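Local coordinates for protein carbohydrate binding module (Uncultured bacterium, PDB 2W3J) that probably binds carbohydrates, with uronic acid sugars the likely targets, as a calcium-containing family 35 carbohydrate-binding module, at residues N106-V111 with D122-T127. Numbering follows the deposited sequence. Where two conformers were deposited one is given.
With CA (calcium ion), chain C.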
ATOM      1  N   ASN A 106     -11.495   6.901  -6.277  1.00 22.29           N
ATOM      2  CA  ASN A 106     -10.249   7.519  -5.862  1.00 20.17           C
ATOM      3  C   ASN A 106      -9.119   6.571  -6.244  1.00 20.34           C
ATOM      4  O   ASN A 106      -9.318   5.367  -6.270  1.00 19.19           O
ATOM      5  CB  ASN A 106     -10.186   7.677  -4.352  1.00 20.48           C
ATOM      6  CG  ASN A 106     -11.147   8.736  -3.828  1.00 22.47           C
ATOM      7  OD1 ASN A 106     -10.766   9.881  -3.603  1.00 21.59           O
ATOM      8  ND2 ASN A 106     -12.402   8.338  -3.626  1.00 23.10           N
ATOM      9  N   SER A 107      -7.939   7.111  -6.530  1.00 19.57           N
ATOM     10  CA  SER A 107      -6.773   6.242  -6.746  1.00 19.43           C
ATOM     11  C   SER A 107      -5.807   6.448  -5.585  1.00 18.51           C
ATOM     12  O   SER A 107      -5.688   7.551  -5.033  1.00 18.63           O
ATOM     13  CB  SER A 107      -6.091   6.559  -8.084  1.00 20.60           C
ATOM     14  OG  SER A 107      -5.630   7.897  -8.072  1.00 23.45           O
ATOM     15  N   ILE A 108      -5.099   5.376  -5.191  1.00 17.64           N
ATOM     16  CA  ILE A 108      -4.080   5.472  -4.193  1.00 17.59           C
ATOM     17  C   ILE A 108      -2.872   4.766  -4.809  1.00 17.12           C
ATOM     18  O   ILE A 108      -3.024   3.701  -5.387  1.00 16.62           O
ATOM     19  CB  ILE A 108      -4.451   4.714  -2.902  1.00 18.15           C
ATOM     20  CG1 ILE A 108      -5.722   5.317  -2.260  1.00 19.35           C
ATOM     21  CG2 ILE A 108      -3.284   4.753  -1.941  1.00 17.05           C
ATOM     22  CD1 ILE A 108      -6.060   4.637  -0.908  1.00 22.70           C
ATOM     23  N   LYS A 109      -1.708   5.413  -4.734  1.00 17.44           N
ATOM     24  CA  LYS A 109      -0.488   4.820  -5.263  1.00 17.64           C
ATOM     25  C   LYS A 109       0.605   4.936  -4.197  1.00 17.62           C
ATOM     26  O   LYS A 109       0.691   5.915  -3.440  1.00 18.24           O
ATOM     27  CB  LYS A 109      -0.096   5.497  -6.602  1.00 17.32           C
ATOM     28  CG  LYS A 109       1.122   4.907  -7.321  1.00 20.37           C
ATOM     29  CD  LYS A 109       1.319   5.632  -8.708  1.00 23.24           C
ATOM     30  CE  LYS A 109       2.358   4.921  -9.636  1.00 24.86           C
ATOM     31  NZ  LYS A 109       2.449   5.567 -11.029  1.00 26.27           N
ATOM     32  N   LEU A 110       1.459   3.912  -4.114  1.00 16.00           N
ATOM     33  CA  LEU A 110       2.580   4.000  -3.237  1.00 15.56           C
ATOM     34  C   LEU A 110       3.821   3.879  -4.126  1.00 15.23           C
ATOM     35  O   LEU A 110       3.897   2.956  -4.955  1.00 14.94           O
ATOM     36  CB  LEU A 110       2.539   2.828  -2.257  1.00 16.19           C
ATOM     37  CG  LEU A 110       3.598   2.778  -1.152  1.00 18.30           C
ATOM     38  CD1 LEU A 110       3.460   3.902  -0.121  1.00 18.88           C
ATOM     39  CD2 LEU A 110       3.465   1.427  -0.396  1.00 17.47           C
ATOM     40  N   VAL A 111       4.765   4.804  -3.952  1.00 14.63           N
ATOM     41  CA  VAL A 111       5.867   4.972  -4.923  1.00 15.06           C
ATOM     42  C   VAL A 111       7.214   5.014  -4.198  1.00 14.40           C
ATOM     43  O   VAL A 111       7.452   5.858  -3.331  1.00 14.64           O
ATOM     44  CB  VAL A 111       5.711   6.292  -5.743  1.00 14.87           C
ATOM     45  CG1 VAL A 111       6.881   6.435  -6.776  1.00 15.05           C
ATOM     46  CG2 VAL A 111       4.353   6.313  -6.480  1.00 14.23           C
ATOM     47  N   ASP A 122       1.790  -6.161   2.193  1.00 11.07           N
ATOM     48  CA  ASP A 122       0.787  -7.223   2.400  1.00 12.14           C
ATOM     49  C   ASP A 122      -0.608  -6.722   1.999  1.00 13.29           C
ATOM     50  O   ASP A 122      -1.382  -7.419   1.340  1.00 13.42           O
ATOM     51  CB  ASP A 122       0.787  -7.614   3.878  1.00 12.40           C
ATOM     52  CG  ASP A 122      -0.236  -8.674   4.187  1.00 15.43           C
ATOM     53  OD1 ASP A 122      -0.433  -9.565   3.313  1.00 14.88           O
ATOM     54  OD2 ASP A 122      -0.799  -8.610   5.295  1.00 19.69           O
ATOM     55  N   SER A 123      -0.930  -5.517   2.432  1.00 13.52           N
ATOM     56  CA  SER A 123      -2.285  -5.006   2.222  1.00 12.77           C
ATOM     57  C   SER A 123      -2.334  -3.533   2.579  1.00 13.46           C
ATOM     58  O   SER A 123      -1.440  -2.993   3.249  1.00 14.18           O
ATOM     59  CB  SER A 123      -3.250  -5.755   3.166  1.00 11.82           C
ATOM     60  OG  SER A 123      -2.861  -5.567   4.550  1.00 15.13           O
ATOM     61  N   ILE A 124      -3.400  -2.884   2.141  1.00 12.62           N
ATOM     62  CA  ILE A 124      -3.748  -1.576   2.668  1.00 14.45           C
ATOM     63  C   ILE A 124      -5.206  -1.638   3.162  1.00 14.95           C
ATOM     64  O   ILE A 124      -6.049  -2.236   2.508  1.00 15.60           O
ATOM     65  CB  ILE A 124      -3.491  -0.410   1.670  1.00 14.72           C
ATOM     66  CG1 ILE A 124      -3.693   0.925   2.379  1.00 14.77           C
ATOM     67  CG2 ILE A 124      -4.341  -0.463   0.381  1.00 15.17           C
ATOM     68  CD1 ILE A 124      -3.301   2.083   1.481  1.00 18.27           C
ATOM     69  N   ARG A 125      -5.427  -1.088   4.353  1.00 16.54           N
ATOM     70  CA  ARG A 125      -6.749  -1.080   4.990  0.50 17.83           C
ATOM     71  C   ARG A 125      -7.190   0.372   5.108  1.00 18.41           C
ATOM     72  O   ARG A 125      -6.483   1.179   5.706  1.00 19.37           O
ATOM     73  CB  ARG A 125      -6.641  -1.687   6.391  0.50 17.98           C
ATOM     74  CG  ARG A 125      -7.985  -1.857   7.141  0.50 19.79           C
ATOM     75  CD  ARG A 125      -7.740  -2.240   8.582  0.50 21.59           C
ATOM     76  NE  ARG A 125      -6.982  -3.478   8.727  0.50 21.35           N
ATOM     77  CZ  ARG A 125      -7.539  -4.684   8.771  0.50 22.47           C
ATOM     78  NH1 ARG A 125      -8.856  -4.811   8.657  0.50 22.69           N
ATOM     79  NH2 ARG A 125      -6.781  -5.763   8.913  0.50 22.20           N
ATOM     80  N   VAL A 126      -8.344   0.707   4.533  1.00 18.62           N
ATOM     81  CA  VAL A 126      -8.859   2.067   4.681  1.00 19.56           C
ATOM     82  C   VAL A 126     -10.056   2.026   5.651  1.00 21.65           C
ATOM     83  O   VAL A 126     -11.049   1.333   5.383  1.00 21.52           O
ATOM     84  CB  VAL A 126      -9.269   2.637   3.313  1.00 20.49           C
ATOM     85  CG1 VAL A 126      -9.857   4.086   3.445  1.00 18.97           C
ATOM     86  CG2 VAL A 126      -8.045   2.597   2.352  1.00 19.60           C
ATOM     87  N   THR A 127      -9.941   2.740   6.759  1.00 22.94           N
ATOM     88  CA  THR A 127     -11.014   2.722   7.758  0.50 25.12           C
ATOM     89  C   THR A 127     -12.038   3.822   7.534  1.00 25.96           C
ATOM     90  O   THR A 127     -11.743   4.866   6.951  1.00 27.03           O
ATOM     91  CB  THR A 127     -10.480   2.788   9.195  0.50 24.97           C
ATOM     92  OG1 THR A 127      -9.677   3.962   9.365  0.50 25.70           O
ATOM     93  CG2 THR A 127      -9.668   1.558   9.500  0.50 26.27           C
TER
HETATM   94 CA    CA C1139      -1.669  -9.819   1.295  1.00 22.79          CA
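Ile-108 reaches two residues of the facing strand through two different branches. Its CG2 methyl meets Ile-124 CD1 at 4.3 Å, whereas its CD1 meets Val-126 CG2, also at 4.3 Å. The split arises at CB: CG2 lies to one side, while the CG1 arm, with CD1 anti to CA (chi2 -176°), extends to Val-126. Ile-124 is extended through both torsions, CG1 anti to the backbone N (chi1 -172°), and presents CD1 as its leading atom. The CB bonds of Ile-108, Ile-124 and Val-126 all point toward the other segment, yet the CA atoms of Ile-108 and Ile-124 stay 9.8 Å apart and no hydrogen bond joins the segments. Such spacing marks face-to-face packing of two sheets, the beta-sandwich core of these modules: 106-111 pairs with strands 40-47 and 69-73, and strand 120-126 lies between 2-5 and 51-60. Trp-43 also packs on Ile-124, and Tyr-53 on Val-126. The segments bury only 88 Å². At the start of 122-127, Asp-122 binds calcium through both O and OD1, each at 2.4 Å; Glu-5, Glu-6, Thr-26 and Gly-29 complete the site. Its OD2 forms a salt bridge with Arg-58, opposite which Asp-122 and Ser-123 form a classic beta bulge.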